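Local coordinates for protein Ifi204 (Mus musculus domesticus, PDB 5YZW) that probably acts as an interferon-inducible DNA sensor of the PYHIN family, its HIN domain recognising DNA in innate immunity, at residues R116-S121 against F171-T176; G145-V150 against W180-V185; Q12-K17 against R60-I65; A38-F43 against P90-S95. All blocks are in the same frame, centred on the assembly; numbering follows the deposited sequence. Where two conformers were deposited one is given.

Overall arrangement
The chain folds as two OB barrels in tandem, as in other HIN domains, and the contacts fall into two distant groups. Contacts 1 and 2 touch within the second barrel, where strands 171-175 and 180-183 are neighbours; contacts 3 and 4 touch in the first. The centres of contacts 1 and 3 are about 27 Å apart. Contacts 1 and 3 are equivalent antiparallel pairings, held by backbone bonds with an apolar face on one side. Contact 2 is a parallel pairing with a similar buried face. Contact 4, more superficial, joins two loops without direct hydrogen bonds, by methyl groups packed on backbone and one water.

Contact 1 (R116-S121 against F171-T176)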
# COMPACT_ATOMS: atom_id res chain seq x y z
N ARG A 116 0.86 -6.08 -16.48
CA ARG A 116 0.16 -7.03 -15.63
C ARG A 116 1.13 -7.59 -14.59
O ARG A 116 2.25 -8.00 -14.93
CB ARG A 116 -0.44 -8.16 -16.47
CG ARG A 116 -1.70 -7.77 -17.22
CD ARG A 116 -1.42 -7.42 -18.69
NE ARG A 116 -2.52 -7.86 -19.55
CZ ARG A 116 -2.54 -7.74 -20.87
NH1 ARG A 116 -1.52 -7.19 -21.51
NH2 ARG A 116 -3.58 -8.18 -21.57
N GLY A 117 0.71 -7.60 -13.33
CA GLY A 117 1.54 -8.06 -12.23
C GLY A 117 2.13 -6.94 -11.39
O GLY A 117 2.71 -7.21 -10.35
N THR A 118 1.99 -5.69 -11.81
CA THR A 118 2.43 -4.62 -10.93
C THR A 118 1.46 -4.47 -9.76
O THR A 118 0.29 -4.86 -9.83
CB THR A 118 2.55 -3.32 -11.72
OG1 THR A 118 1.34 -3.11 -12.45
CG2 THR A 118 3.70 -3.40 -12.72
N PHE A 119 1.97 -3.93 -8.67
CA PHE A 119 1.17 -3.74 -7.46
C PHE A 119 0.64 -2.31 -7.38
O PHE A 119 1.35 -1.35 -7.67
CB PHE A 119 2.01 -4.10 -6.24
CG PHE A 119 2.52 -5.51 -6.29
CD1 PHE A 119 1.69 -6.58 -5.99
CD2 PHE A 119 3.82 -5.78 -6.71
CE1 PHE A 119 2.15 -7.89 -6.07
CE2 PHE A 119 4.29 -7.08 -6.77
CZ PHE A 119 3.44 -8.15 -6.45
N VAL A 120 -0.62 -2.18 -7.02
CA VAL A 120 -1.39 -0.95 -7.17
C VAL A 120 -2.00 -0.58 -5.82
O VAL A 120 -2.39 -1.46 -5.05
CB VAL A 120 -2.48 -1.11 -8.26
CG1 VAL A 120 -3.41 0.11 -8.30
CG2 VAL A 120 -1.84 -1.34 -9.62
N SER A 121 -2.07 0.72 -5.54
CA SER A 121 -2.71 1.27 -4.36
C SER A 121 -3.63 2.38 -4.82
O SER A 121 -3.28 3.13 -5.74
CB SER A 121 -1.69 1.84 -3.37
OG SER A 121 -1.10 0.81 -2.60
N PHE A 171 -2.46 -4.26 -4.08
CA PHE A 171 -3.19 -5.24 -4.87
C PHE A 171 -2.48 -5.48 -6.20
O PHE A 171 -1.83 -4.59 -6.74
CB PHE A 171 -4.62 -4.77 -5.13
CG PHE A 171 -5.55 -5.04 -4.01
CD1 PHE A 171 -5.33 -4.52 -2.75
CD2 PHE A 171 -6.69 -5.83 -4.22
CE1 PHE A 171 -6.20 -4.78 -1.71
CE2 PHE A 171 -7.55 -6.10 -3.18
CZ PHE A 171 -7.31 -5.58 -1.92
N GLU A 172 -2.62 -6.70 -6.75
CA GLU A 172 -1.92 -7.02 -7.99
C GLU A 172 -2.81 -6.79 -9.20
O GLU A 172 -3.94 -7.28 -9.25
CB GLU A 172 -1.40 -8.46 -8.01
CG GLU A 172 -0.62 -8.80 -9.30
CD GLU A 172 0.05 -10.18 -9.29
OE1 GLU A 172 -0.02 -10.88 -8.26
OE2 GLU A 172 0.63 -10.57 -10.32
N LEU A 173 -2.28 -6.07 -10.18
CA LEU A 173 -3.02 -5.75 -11.38
C LEU A 173 -2.91 -6.94 -12.32
O LEU A 173 -1.80 -7.37 -12.65
CB LEU A 173 -2.46 -4.48 -12.04
CG LEU A 173 -2.98 -4.16 -13.43
CD1 LEU A 173 -4.41 -3.72 -13.25
CD2 LEU A 173 -2.17 -3.03 -14.08
N THR A 174 -4.05 -7.49 -12.72
CA THR A 174 -4.06 -8.64 -13.61
C THR A 174 -5.11 -8.41 -14.68
O THR A 174 -5.95 -7.51 -14.57
CB THR A 174 -4.33 -9.95 -12.84
OG1 THR A 174 -5.71 -10.01 -12.50
CG2 THR A 174 -3.52 -10.02 -11.55
N SER A 175 -5.06 -9.22 -15.73
CA SER A 175 -6.13 -9.18 -16.71
C SER A 175 -6.54 -10.60 -17.09
O SER A 175 -5.77 -11.55 -16.94
CB SER A 175 -5.73 -8.38 -17.96
OG SER A 175 -4.77 -9.07 -18.74
N THR A 176 -7.80 -10.72 -17.50
CA THR A 176 -8.36 -11.87 -18.17
C THR A 176 -8.99 -11.38 -19.47
O THR A 176 -9.08 -10.18 -19.72
CB THR A 176 -9.42 -12.57 -17.31
OG1 THR A 176 -10.64 -11.82 -17.38
CG2 THR A 176 -8.97 -12.67 -15.86
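Arg116 meets Ser175 at the edge of its guanidinium: NE gives a hydrogen bond to Ser175 OG (2.7 Å, 166° at the hydrogen), with OG lying in the guanidinium plane, and NH2 adds a weak one to the same oxygen. Further along, Phe119 and Glu172 form a non-hydrogen-bonded antiparallel pair and stand on one face of the sheet, ring and carboxylate planes 54° apart. Glu172 CB approaches the ring obliquely, 4.1 Å from Phe119 CE1. With CG anti to the backbone N (chi1 -178°) and the chain extended beyond it, the carboxylate reaches Gly117, where OE2 is 3.3 Å from CA. An alanine in place of Glu172 would keep CB beside the ring but would probably leave Gly117 CA without its cover and open a gap there. The other face is apolar: the side chains of Val120 and Leu173 meet at a slant, CG2 of Val120 4.0 Å from CB of Leu173, and Leu182, Met147 and Val149 continue this layer. The backbones are joined by Gly117 N to Leu173 O (2.6 Å), Leu173 N to Thr118 O (2.9 Å), and a reciprocal pair between Val120 and Phe171. This joins the first and fourth strands of the second OB barrel. Its chemistry is divided: backbone bonds set the register, hydrocarbon fills the inner face, and the neutral Ser175 hydroxyl probably steers the guanidinium but would leave its charge uncompensated by this partner.

Contact 2 (G145-V150 against W180-V185); sequences GKMEVV and WQLRSV
Glu148 and Val150 exchange backbone bonds with Leu182 in a parallel ladder, the pairing of third and fifth strands that closes the second OB barrel. Glu148 O accepts from Leu182 N (3.0 Å) and also receives the CA-H of Gln181, with CA 3.1 Å from the oxygen. Leu182 O in turn accepts from Val150 N (2.9 Å), the donor tilted 34° from the carbonyl plane. Ser184 N reaches Val150 O at 2.9 Å in a nearly straight bond, 175° at the hydrogen. At the other end the bond from Glu148 N to Trp180 O is weak and long, 3.3 Å. The intervening residues turn their backbone groups outward to the flanking strands, Met147 and Val149 to Ile140 and Tyr138, Gln181 and Arg183 to Thr174 and Glu172. Side-chain polar groups also find partners beyond the pair: the buried Gln181 amide is bonded through OE1 to Thr174 OG1 and weakly through NE2 to Thr176 OG1, Arg183 NE bonds to Thr174 OG1, and Ser184 OG to Tyr152 N. Val150 and Arg183 meet mainly through hydrocarbon, side by side and pointing the same way, with Val150 CB 4.0 Å from Arg183 CG. The opposite face carries Val149, Leu182 and Met147 into the barrel interior, where Ile140 and Phe171 also pack. Met147 CG lies between the backbone N and the carbonyl carbon (chi1 49°), and at the end of this chain CE touches Trp180 CB at 3.5 Å and Leu182 CG at 4.1 Å.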
# COMPACT_ATOMS: atom_id res chain seq x y z
N GLY A 145 -13.31 4.46 -16.33
CA GLY A 145 -13.55 3.07 -16.64
C GLY A 145 -14.03 2.30 -15.42
O GLY A 145 -14.34 2.88 -14.37
N LYS A 146 -14.08 0.98 -15.58
CA LYS A 146 -14.59 0.06 -14.56
C LYS A 146 -13.74 -1.19 -14.55
O LYS A 146 -13.19 -1.59 -15.58
CB LYS A 146 -16.07 -0.32 -14.83
CG LYS A 146 -17.06 0.84 -14.77
CD LYS A 146 -17.69 1.12 -16.14
CE LYS A 146 -18.47 2.42 -16.15
NZ LYS A 146 -19.50 2.46 -17.22
N MET A 147 -13.62 -1.82 -13.37
CA MET A 147 -12.91 -3.08 -13.24
C MET A 147 -13.40 -3.79 -11.99
O MET A 147 -14.24 -3.28 -11.24
CB MET A 147 -11.38 -2.88 -13.23
CG MET A 147 -10.89 -1.80 -12.27
SD MET A 147 -9.09 -1.48 -12.26
CE MET A 147 -8.42 -3.03 -12.83
N GLU A 148 -12.87 -4.99 -11.77
CA GLU A 148 -13.22 -5.82 -10.62
C GLU A 148 -12.07 -5.85 -9.63
O GLU A 148 -10.91 -5.95 -10.03
CB GLU A 148 -13.52 -7.27 -11.05
CG GLU A 148 -14.84 -7.52 -11.70
CD GLU A 148 -15.03 -8.99 -12.01
OE1 GLU A 148 -14.00 -9.69 -12.17
OE2 GLU A 148 -16.19 -9.45 -12.07
N VAL A 149 -12.39 -5.77 -8.35
CA VAL A 149 -11.45 -6.12 -7.29
C VAL A 149 -11.79 -7.52 -6.83
O VAL A 149 -12.93 -7.78 -6.42
CB VAL A 149 -11.51 -5.11 -6.13
CG1 VAL A 149 -10.53 -5.51 -5.04
CG2 VAL A 149 -11.19 -3.71 -6.63
N VAL A 150 -10.84 -8.43 -6.92
CA VAL A 150 -11.05 -9.82 -6.53
C VAL A 150 -10.42 -10.02 -5.16
O VAL A 150 -9.21 -9.85 -4.98
CB VAL A 150 -10.46 -10.80 -7.56
CG1 VAL A 150 -10.76 -12.24 -7.16
CG2 VAL A 150 -11.06 -10.51 -8.94
N TRP A 180 -10.08 -6.24 -16.58
CA TRP A 180 -8.94 -6.13 -15.69
C TRP A 180 -9.39 -6.29 -14.25
O TRP A 180 -10.54 -6.01 -13.91
CB TRP A 180 -8.24 -4.77 -15.87
CG TRP A 180 -7.58 -4.59 -17.20
CD1 TRP A 180 -8.19 -4.34 -18.40
CD2 TRP A 180 -6.17 -4.64 -17.47
NE1 TRP A 180 -7.25 -4.23 -19.39
CE2 TRP A 180 -6.00 -4.41 -18.85
CE3 TRP A 180 -5.03 -4.86 -16.69
CZ2 TRP A 180 -4.74 -4.39 -19.46
CZ3 TRP A 180 -3.78 -4.84 -17.29
CH2 TRP A 180 -3.65 -4.61 -18.66
N GLN A 181 -8.47 -6.75 -13.40
CA GLN A 181 -8.76 -7.02 -12.00
C GLN A 181 -7.62 -6.52 -11.13
O GLN A 181 -6.47 -6.45 -11.56
CB GLN A 181 -8.95 -8.52 -11.74
CG GLN A 181 -9.97 -9.22 -12.66
CD GLN A 181 -9.35 -9.69 -13.97
OE1 GLN A 181 -8.15 -9.98 -14.03
NE2 GLN A 181 -10.16 -9.76 -15.03
N LEU A 182 -7.96 -6.18 -9.89
CA LEU A 182 -7.00 -5.95 -8.82
C LEU A 182 -7.22 -7.09 -7.83
O LEU A 182 -8.26 -7.16 -7.17
CB LEU A 182 -7.20 -4.59 -8.17
CG LEU A 182 -6.87 -3.38 -9.05
CD1 LEU A 182 -7.35 -2.12 -8.36
CD2 LEU A 182 -5.36 -3.32 -9.28
N ARG A 183 -6.25 -8.00 -7.76
CA ARG A 183 -6.33 -9.20 -6.94
C ARG A 183 -5.65 -8.99 -5.60
O ARG A 183 -4.48 -8.57 -5.53
CB ARG A 183 -5.69 -10.38 -7.67
CG ARG A 183 -6.64 -11.14 -8.56
CD ARG A 183 -5.89 -11.98 -9.55
NE ARG A 183 -6.69 -12.16 -10.76
CZ ARG A 183 -7.68 -13.05 -10.88
NH1 ARG A 183 -8.00 -13.83 -9.86
NH2 ARG A 183 -8.35 -13.14 -12.02
N SER A 184 -6.36 -9.30 -4.53
CA SER A 184 -5.74 -9.41 -3.22
C SER A 184 -4.61 -10.42 -3.26
O SER A 184 -4.72 -11.47 -3.91
CB SER A 184 -6.79 -9.82 -2.19
OG SER A 184 -7.15 -11.18 -2.37
N VAL A 185 -3.51 -10.10 -2.59
CA VAL A 185 -2.34 -10.97 -2.47
C VAL A 185 -1.86 -10.95 -1.02
O VAL A 185 -2.44 -10.27 -0.16
CB VAL A 185 -1.19 -10.56 -3.42
CG1 VAL A 185 -1.56 -10.82 -4.90
CG2 VAL A 185 -0.80 -9.12 -3.19

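Contact 3 (Q12-K17 against R60-I65)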
# COMPACT_ATOMS: atom_id res chain seq x y z
N GLN A 12 16.72 9.46 4.71
CA GLN A 12 16.04 10.38 5.61
C GLN A 12 14.73 10.80 4.98
O GLN A 12 14.73 11.42 3.91
CB GLN A 12 16.90 11.63 5.89
CG GLN A 12 17.81 11.52 7.08
CD GLN A 12 18.51 12.83 7.38
OE1 GLN A 12 18.07 13.90 6.95
NE2 GLN A 12 19.60 12.76 8.15
N VAL A 13 13.61 10.46 5.63
CA VAL A 13 12.30 10.65 5.02
C VAL A 13 11.30 11.24 6.02
O VAL A 13 11.45 11.12 7.23
CB VAL A 13 11.72 9.33 4.43
CG1 VAL A 13 12.66 8.76 3.40
CG2 VAL A 13 11.47 8.30 5.53
N MET A 14 10.27 11.86 5.46
CA MET A 14 9.08 12.20 6.22
C MET A 14 8.00 11.16 5.96
O MET A 14 7.74 10.80 4.82
CB MET A 14 8.56 13.59 5.86
CG MET A 14 7.50 14.05 6.85
SD MET A 14 6.73 15.62 6.48
CE MET A 14 7.84 16.77 7.31
N VAL A 15 7.38 10.67 7.04
CA VAL A 15 6.23 9.77 6.96
C VAL A 15 5.02 10.55 6.48
O VAL A 15 4.63 11.55 7.10
CB VAL A 15 5.96 9.13 8.32
CG1 VAL A 15 4.77 8.17 8.23
CG2 VAL A 15 7.22 8.42 8.83
N LEU A 16 4.40 10.09 5.39
CA LEU A 16 3.20 10.74 4.85
C LEU A 16 1.91 10.07 5.31
O LEU A 16 0.98 10.75 5.74
CB LEU A 16 3.26 10.75 3.32
CG LEU A 16 4.48 11.49 2.74
CD1 LEU A 16 4.30 11.71 1.25
CD2 LEU A 16 4.73 12.81 3.43
N LYS A 17 1.83 8.75 5.22
CA LYS A 17 0.61 8.00 5.52
C LYS A 17 1.01 6.59 5.93
O LYS A 17 2.06 6.08 5.52
CB LYS A 17 -0.35 8.02 4.32
CG LYS A 17 -0.17 6.93 3.25
CD LYS A 17 -1.04 5.67 3.43
CE LYS A 17 -0.53 4.51 2.56
NZ LYS A 17 -1.41 3.35 2.68
N ARG A 60 3.99 12.81 9.54
CA ARG A 60 4.78 14.03 9.75
C ARG A 60 6.05 13.79 10.58
O ARG A 60 6.86 14.70 10.69
CB ARG A 60 3.98 15.18 10.38
CG ARG A 60 2.66 15.44 9.67
CD ARG A 60 1.92 16.65 10.21
NE ARG A 60 2.39 17.92 9.64
CZ ARG A 60 2.64 18.17 8.36
NH1 ARG A 60 2.44 17.27 7.40
NH2 ARG A 60 3.08 19.38 8.02
N ASN A 61 6.24 12.61 11.15
CA ASN A 61 7.51 12.29 11.81
C ASN A 61 8.61 12.19 10.76
O ASN A 61 8.39 11.71 9.65
CB ASN A 61 7.38 10.98 12.59
CG ASN A 61 8.42 10.82 13.68
OD1 ASN A 61 9.15 11.77 14.04
ND2 ASN A 61 8.48 9.61 14.24
N ILE A 62 9.81 12.65 11.11
CA ILE A 62 10.96 12.53 10.22
C ILE A 62 11.87 11.45 10.79
O ILE A 62 12.12 11.41 12.00
CB ILE A 62 11.68 13.87 10.04
CG1 ILE A 62 10.69 14.87 9.43
CG2 ILE A 62 12.82 13.74 9.08
CD1 ILE A 62 11.15 16.31 9.55
N ILE A 63 12.30 10.52 9.93
CA ILE A 63 12.95 9.28 10.38
C ILE A 63 14.09 8.95 9.42
O ILE A 63 14.17 9.46 8.31
CB ILE A 63 11.94 8.09 10.47
CG1 ILE A 63 11.37 7.74 9.10
CG2 ILE A 63 10.81 8.38 11.47
CD1 ILE A 63 10.36 6.54 9.10
N ALA A 64 15.00 8.08 9.89
CA ALA A 64 16.16 7.65 9.11
C ALA A 64 16.07 6.13 8.97
O ALA A 64 15.97 5.43 9.98
CB ALA A 64 17.48 8.10 9.78
N ILE A 65 16.08 5.63 7.74
CA ILE A 65 15.88 4.20 7.48
C ILE A 65 17.19 3.60 6.98
O ILE A 65 17.72 4.03 5.96
CB ILE A 65 14.75 3.95 6.46
CG1 ILE A 65 13.42 4.56 6.93
CG2 ILE A 65 14.60 2.45 6.23
CD1 ILE A 65 12.28 4.41 5.89
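Val13 packs closely on Ile63, CG2 to CG1 at 3.6 Å, the two side chains meeting at a slant on the buried face of an antiparallel strand pair. Ile63 CG1 lies between the backbone N and the carbonyl carbon (chi1 63°), and the CD1 beyond it comes 3.7 Å from Val15 CG2. Ile65 completes the cluster: its CD1 reaches Val13 CG2 at 4.0 Å, the two side chains at about a right angle. Val37, Phe57 and Val83 pack around this layer. The other face is looser, though Met14 is still buried there, with Arg99 of helix 96-103 against it. Met14 CE touches Ile62 CD1 at 4.0 Å, and Met14 SD passes Arg60 CA. The solvent side lies at Gln12, whose CG is 4.4 Å from Ala64 CB, and at Arg60. An alanine at Met14 would probably open a gap between Ile62 CD1 and Arg60 CA. Four backbone bonds tie the strands together: Val13 and Ile63 give and accept one each, Val15 N gives to Asn61 O, and Arg60 N gives to Val15 O (2.8 Å). Asn61 is fixed from outside the pair, its ND2 bonding to Lys56 O and Asp85 OD2. Just beyond, a classic beta bulge sets Leu16 and Lys17 together opposite Thr36. This is the first-to-fourth strand pairing of the first OB barrel. At its solvent edge the guanidiniums of Arg60 and Arg99 come close, and two like charges there would probably repel each other and make that edge strongly positive.

Contact 4 (A38-F43 against P90-S95); sequences ATETEF and PTMVIS
Met92 reaches across to the turn at Thr39 and Glu40 with its terminal methyl, and van der Waals contacts, mostly of methyl groups on the backbone of the turn, make up most of this contact. Its CG is anti to the backbone N (chi1 -163°) and the chain is extended beyond, bringing CE to 3.6 Å from Thr39 CA and 3.9 Å from Glu40 CG. Ile94 works beside it through CD1, which lies 3.6 Å from Thr39 O and 4.1 Å from Ala38 CB. Glu40 and Val93 cross at about a right angle, OE1 meeting Val93 CG1 at 3.4 Å, so that this carboxylate oxygen rests on a methyl.

Polar linkage between the segments runs through water. One molecule accepts from Ser95 N at 2.9 Å; it also lies by Glu40 O, at a distance short enough to be doubtful, and its bond to Val93 O is weak. The backbone of the turn is probably linked through this water to that of the 90-95 segment, without direct hydrogen bonding.

Within the turn, Thr39 OG1 accepts from Glu42 N (3.1 Å), an ST motif that tightens it, and more weakly from Thr41 N. Other bonds lead to helix 96-103: Ser95 occupies its N-cap position, OG bonded to Leu98 N, while Ile94 O receives Arg99 NE. Behind the turn, Ala38 is paired through its backbone with Met14.

The arrangement brings the turn between the second and third strands of the first OB barrel against the start of the helical linker, within the tandem OB architecture of HIN domains.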
# COMPACT_ATOMS: atom_id res chain seq x y z
N ALA A 38 8.65 10.02 2.10
CA ALA A 38 9.18 10.89 1.06
C ALA A 38 10.50 11.51 1.49
O ALA A 38 10.64 11.97 2.63
CB ALA A 38 8.20 12.01 0.70
N THR A 39 11.47 11.52 0.57
CA THR A 39 12.58 12.47 0.62
C THR A 39 12.07 13.80 0.08
O THR A 39 10.89 13.95 -0.22
CB THR A 39 13.78 11.99 -0.17
OG1 THR A 39 13.43 11.89 -1.55
CG2 THR A 39 14.30 10.64 0.34
N GLU A 40 12.96 14.78 -0.08
CA GLU A 40 12.53 16.04 -0.68
C GLU A 40 12.17 15.91 -2.16
O GLU A 40 11.42 16.75 -2.67
CB GLU A 40 13.63 17.10 -0.49
CG GLU A 40 14.06 17.20 0.98
CD GLU A 40 14.69 18.55 1.35
OE1 GLU A 40 13.96 19.57 1.43
OE2 GLU A 40 15.91 18.58 1.58
N THR A 41 12.65 14.88 -2.87
CA THR A 41 12.34 14.76 -4.29
C THR A 41 11.61 13.48 -4.71
O THR A 41 11.12 13.42 -5.85
CB THR A 41 13.62 14.88 -5.13
OG1 THR A 41 14.52 13.82 -4.80
CG2 THR A 41 14.31 16.21 -4.85
N GLU A 42 11.52 12.46 -3.86
CA GLU A 42 10.93 11.18 -4.25
C GLU A 42 10.05 10.65 -3.12
O GLU A 42 10.23 11.01 -1.96
CB GLU A 42 11.99 10.13 -4.57
CG GLU A 42 12.83 10.39 -5.80
CD GLU A 42 13.91 9.35 -5.95
OE1 GLU A 42 14.87 9.35 -5.12
OE2 GLU A 42 13.80 8.51 -6.87
N PHE A 43 9.11 9.78 -3.46
CA PHE A 43 8.34 9.09 -2.44
C PHE A 43 8.51 7.59 -2.59
O PHE A 43 8.79 7.09 -3.68
CB PHE A 43 6.86 9.48 -2.45
CG PHE A 43 6.07 8.93 -3.61
CD1 PHE A 43 5.97 9.63 -4.79
CD2 PHE A 43 5.37 7.74 -3.48
CE1 PHE A 43 5.22 9.14 -5.85
CE2 PHE A 43 4.61 7.24 -4.55
CZ PHE A 43 4.55 7.95 -5.73
N PRO A 90 14.70 18.34 11.42
CA PRO A 90 13.46 19.07 11.76
C PRO A 90 13.05 20.06 10.68
O PRO A 90 11.90 20.48 10.59
CB PRO A 90 13.83 19.78 13.07
CG PRO A 90 15.33 19.89 13.04
CD PRO A 90 15.80 18.64 12.35
N THR A 91 14.03 20.43 9.85
CA THR A 91 13.81 21.24 8.67
C THR A 91 13.77 20.30 7.48
O THR A 91 14.74 20.13 6.74
CB THR A 91 14.91 22.26 8.53
OG1 THR A 91 14.88 23.08 9.70
CG2 THR A 91 14.68 23.12 7.31
N MET A 92 12.64 19.64 7.32
CA MET A 92 12.33 18.96 6.08
C MET A 92 11.11 19.64 5.49
O MET A 92 10.17 19.97 6.22
CB MET A 92 12.08 17.46 6.29
CG MET A 92 12.15 16.64 5.02
SD MET A 92 12.66 14.93 5.30
CE MET A 92 13.04 14.48 3.62
N VAL A 93 11.13 19.87 4.19
CA VAL A 93 9.97 20.38 3.47
C VAL A 93 9.62 19.41 2.35
O VAL A 93 10.49 19.00 1.58
CB VAL A 93 10.22 21.80 2.94
CG1 VAL A 93 11.56 21.86 2.20
CG2 VAL A 93 9.06 22.24 2.05
N ILE A 94 8.35 19.04 2.27
CA ILE A 94 7.83 18.17 1.22
C ILE A 94 6.91 19.03 0.37
O ILE A 94 5.84 19.45 0.83
CB ILE A 94 7.10 16.95 1.80
CG1 ILE A 94 7.92 16.33 2.94
CG2 ILE A 94 6.78 15.91 0.72
CD1 ILE A 94 9.16 15.60 2.48
N SER A 95 7.33 19.31 -0.87
CA SER A 95 6.54 20.15 -1.75
C SER A 95 5.12 19.60 -1.88
O SER A 95 4.91 18.39 -1.84
CB SER A 95 7.20 20.25 -3.13
OG SER A 95 7.24 18.99 -3.76
O HOH W 1 9.93 18.50 -1.82